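Local coordinates for protein Lem22 (PDB 5WD9) that is a Legionella effector of undetermined molecular function, built as a bundle of three helices and probably acting through binding to other proteins, at residues T6-L11 / E58-L63. Residues are numbered along the deposited sequence; the frame is centred on the assembly and turned at random.
Sequences TELTRL and EVVDRL
L63 and L8 face each other between segments 6-11 and 58-63, on helices 4-24 and 58-87, which run in the same direction at 22° with axes 9.8 Å apart. Their CA atoms stand 6.3 Å apart, and L8 CB meets both CB and CD1 of L63, each at 4.0 Å, while the CG atoms and the rest of L8 turn apart. With CG anti to the carbonyl carbon, chi1 -70° carries the CD1 branch of L8 to V60, where CD1 lies 3.7 Å from V60 CG1. That methyl of V60 stands opposite its own backbone N (chi1 172°), while V60 also packs on V5. L63 spreads its fork the other way, along the backbone of helix 4-24: CD1 reaches T9 OG1 at 3.6 Å, and CD2 rests 4.1 Å from T9 CA. The T9 hydroxyl, placed beside its backbone N, gives its hydrogen to V5 O one turn back in its own helix, so the leucine methyl meets a hydroxyl that already has a partner. Further inward, L8 touches M46 and L49 of helix 28-52 and I67 of helix 58-87, placing it in the shared core of the three-helix bundle. The contact is thus small, largely aliphatic and non-directional, with one hydroxyl at its edge: buried at L8 and V60, more open toward T9 and L63.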
loop_
_atom_site.group_PDB
_atom_site.type_symbol
_atom_site.label_atom_id
_atom_site.label_comp_id
_atom_site.label_asym_id
_atom_site.label_seq_id
_atom_site.Cartn_x
_atom_site.Cartn_y
_atom_site.Cartn_z
ATOM N N THR A 6 6.737 8.092 -12.139
ATOM C CA THR A 6 7.754 7.273 -11.495
ATOM C C THR A 6 7.413 7.014 -10.039
ATOM O O THR A 6 7.608 5.899 -9.545
ATOM C CB THR A 6 9.115 7.949 -11.633
ATOM O OG1 THR A 6 9.382 8.115 -13.029
ATOM C CG2 THR A 6 10.205 7.108 -11.024
ATOM N N GLU A 7 6.916 8.033 -9.324
ATOM C CA GLU A 7 6.534 7.832 -7.932
ATOM C C GLU A 7 5.415 6.811 -7.809
ATOM O O GLU A 7 5.446 5.960 -6.910
ATOM C CB GLU A 7 6.139 9.154 -7.282
ATOM C CG GLU A 7 7.289 10.147 -7.162
ATOM C CD GLU A 7 8.297 9.814 -6.071
ATOM O OE1 GLU A 7 8.093 8.856 -5.296
ATOM O OE2 GLU A 7 9.316 10.535 -5.989
ATOM N N LEU A 8 4.430 6.854 -8.705
ATOM C CA LEU A 8 3.340 5.890 -8.615
ATOM C C LEU A 8 3.793 4.495 -9.022
ATOM O O LEU A 8 3.329 3.504 -8.450
ATOM C CB LEU A 8 2.137 6.351 -9.437
ATOM C CG LEU A 8 1.421 7.561 -8.843
ATOM C CD1 LEU A 8 0.137 7.805 -9.609
ATOM C CD2 LEU A 8 1.144 7.381 -7.350
ATOM N N THR A 9 4.695 4.389 -9.999
ATOM C CA THR A 9 5.267 3.093 -10.343
ATOM C C THR A 9 5.978 2.491 -9.139
ATOM O O THR A 9 5.759 1.330 -8.785
ATOM C CB THR A 9 6.234 3.253 -11.516
ATOM O OG1 THR A 9 5.501 3.708 -12.659
ATOM C CG2 THR A 9 6.896 1.928 -11.859
ATOM N N ARG A 10 6.808 3.292 -8.476
ATOM C CA ARG A 10 7.502 2.808 -7.291
ATOM C C ARG A 10 6.524 2.432 -6.195
ATOM O O ARG A 10 6.703 1.405 -5.537
ATOM C CB ARG A 10 8.487 3.859 -6.774
ATOM C CG ARG A 10 9.817 3.878 -7.523
ATOM C CD ARG A 10 10.805 4.936 -6.971
ATOM N NE ARG A 10 10.768 5.018 -5.516
ATOM C CZ ARG A 10 11.028 6.117 -4.817
ATOM N NH1 ARG A 10 11.363 7.250 -5.423
ATOM N NH2 ARG A 10 10.925 6.088 -3.506
ATOM N N LEU A 11 5.483 3.244 -5.979
ATOM C CA LEU A 11 4.550 2.979 -4.891
ATOM C C LEU A 11 3.794 1.684 -5.142
ATOM O O LEU A 11 3.638 0.857 -4.231
ATOM C CB LEU A 11 3.569 4.136 -4.713
ATOM C CG LEU A 11 2.454 3.845 -3.699
ATOM C CD1 LEU A 11 3.001 3.679 -2.300
ATOM C CD2 LEU A 11 1.394 4.930 -3.751
ATOM N N GLU A 58 -3.590 8.723 -18.846
ATOM C CA GLU A 58 -3.886 7.295 -18.818
ATOM C C GLU A 58 -2.865 6.535 -17.989
ATOM O O GLU A 58 -3.221 5.603 -17.255
ATOM C CB GLU A 58 -3.880 6.730 -20.232
ATOM C CG GLU A 58 -5.073 7.111 -21.065
ATOM C CD GLU A 58 -5.070 6.402 -22.401
ATOM O OE1 GLU A 58 -3.978 6.037 -22.880
ATOM O OE2 GLU A 58 -6.150 6.221 -22.971
ATOM N N VAL A 59 -1.590 6.899 -18.103
ATOM C CA VAL A 59 -0.534 6.198 -17.374
ATOM C C VAL A 59 -0.746 6.334 -15.873
ATOM O O VAL A 59 -0.647 5.361 -15.112
ATOM C CB VAL A 59 0.842 6.746 -17.782
ATOM C CG1 VAL A 59 1.917 6.177 -16.881
ATOM C CG2 VAL A 59 1.137 6.425 -19.234
ATOM N N VAL A 60 -1.033 7.556 -15.428
ATOM C CA VAL A 60 -1.279 7.790 -14.016
ATOM C C VAL A 60 -2.559 7.097 -13.574
ATOM O O VAL A 60 -2.609 6.475 -12.508
ATOM C CB VAL A 60 -1.309 9.297 -13.711
ATOM C CG1 VAL A 60 -1.757 9.530 -12.272
ATOM C CG2 VAL A 60 0.051 9.908 -13.947
ATOM N N ASP A 61 -3.610 7.187 -14.383
ATOM C CA ASP A 61 -4.884 6.609 -13.984
ATOM C C ASP A 61 -4.786 5.097 -13.834
ATOM O O ASP A 61 -5.334 4.529 -12.882
ATOM C CB ASP A 61 -5.958 7.000 -14.989
ATOM C CG ASP A 61 -6.391 8.462 -14.846
ATOM O OD1 ASP A 61 -5.950 9.149 -13.898
ATOM O OD2 ASP A 61 -7.187 8.919 -15.681
ATOM N N ARG A 62 -4.087 4.423 -14.751
ATOM C CA ARG A 62 -3.913 2.984 -14.600
ATOM C C ARG A 62 -3.220 2.655 -13.285
ATOM O O ARG A 62 -3.636 1.746 -12.551
ATOM C CB ARG A 62 -3.111 2.443 -15.784
ATOM C CG ARG A 62 -2.995 0.925 -15.758
ATOM C CD ARG A 62 -2.006 0.401 -16.804
ATOM N NE ARG A 62 -2.477 0.585 -18.177
ATOM C CZ ARG A 62 -2.041 1.507 -19.032
ATOM N NH1 ARG A 62 -1.096 2.383 -18.709
ATOM N NH2 ARG A 62 -2.558 1.543 -20.242
ATOM N N LEU A 63 -2.137 3.369 -12.986
ATOM C CA LEU A 63 -1.414 3.109 -11.750
ATOM C C LEU A 63 -2.282 3.394 -10.534
ATOM O O LEU A 63 -2.241 2.641 -9.562
ATOM C CB LEU A 63 -0.113 3.908 -11.730
ATOM C CG LEU A 63 0.982 3.363 -12.648
ATOM C CD1 LEU A 63 1.990 4.453 -12.925
ATOM C CD2 LEU A 63 1.643 2.162 -11.966
#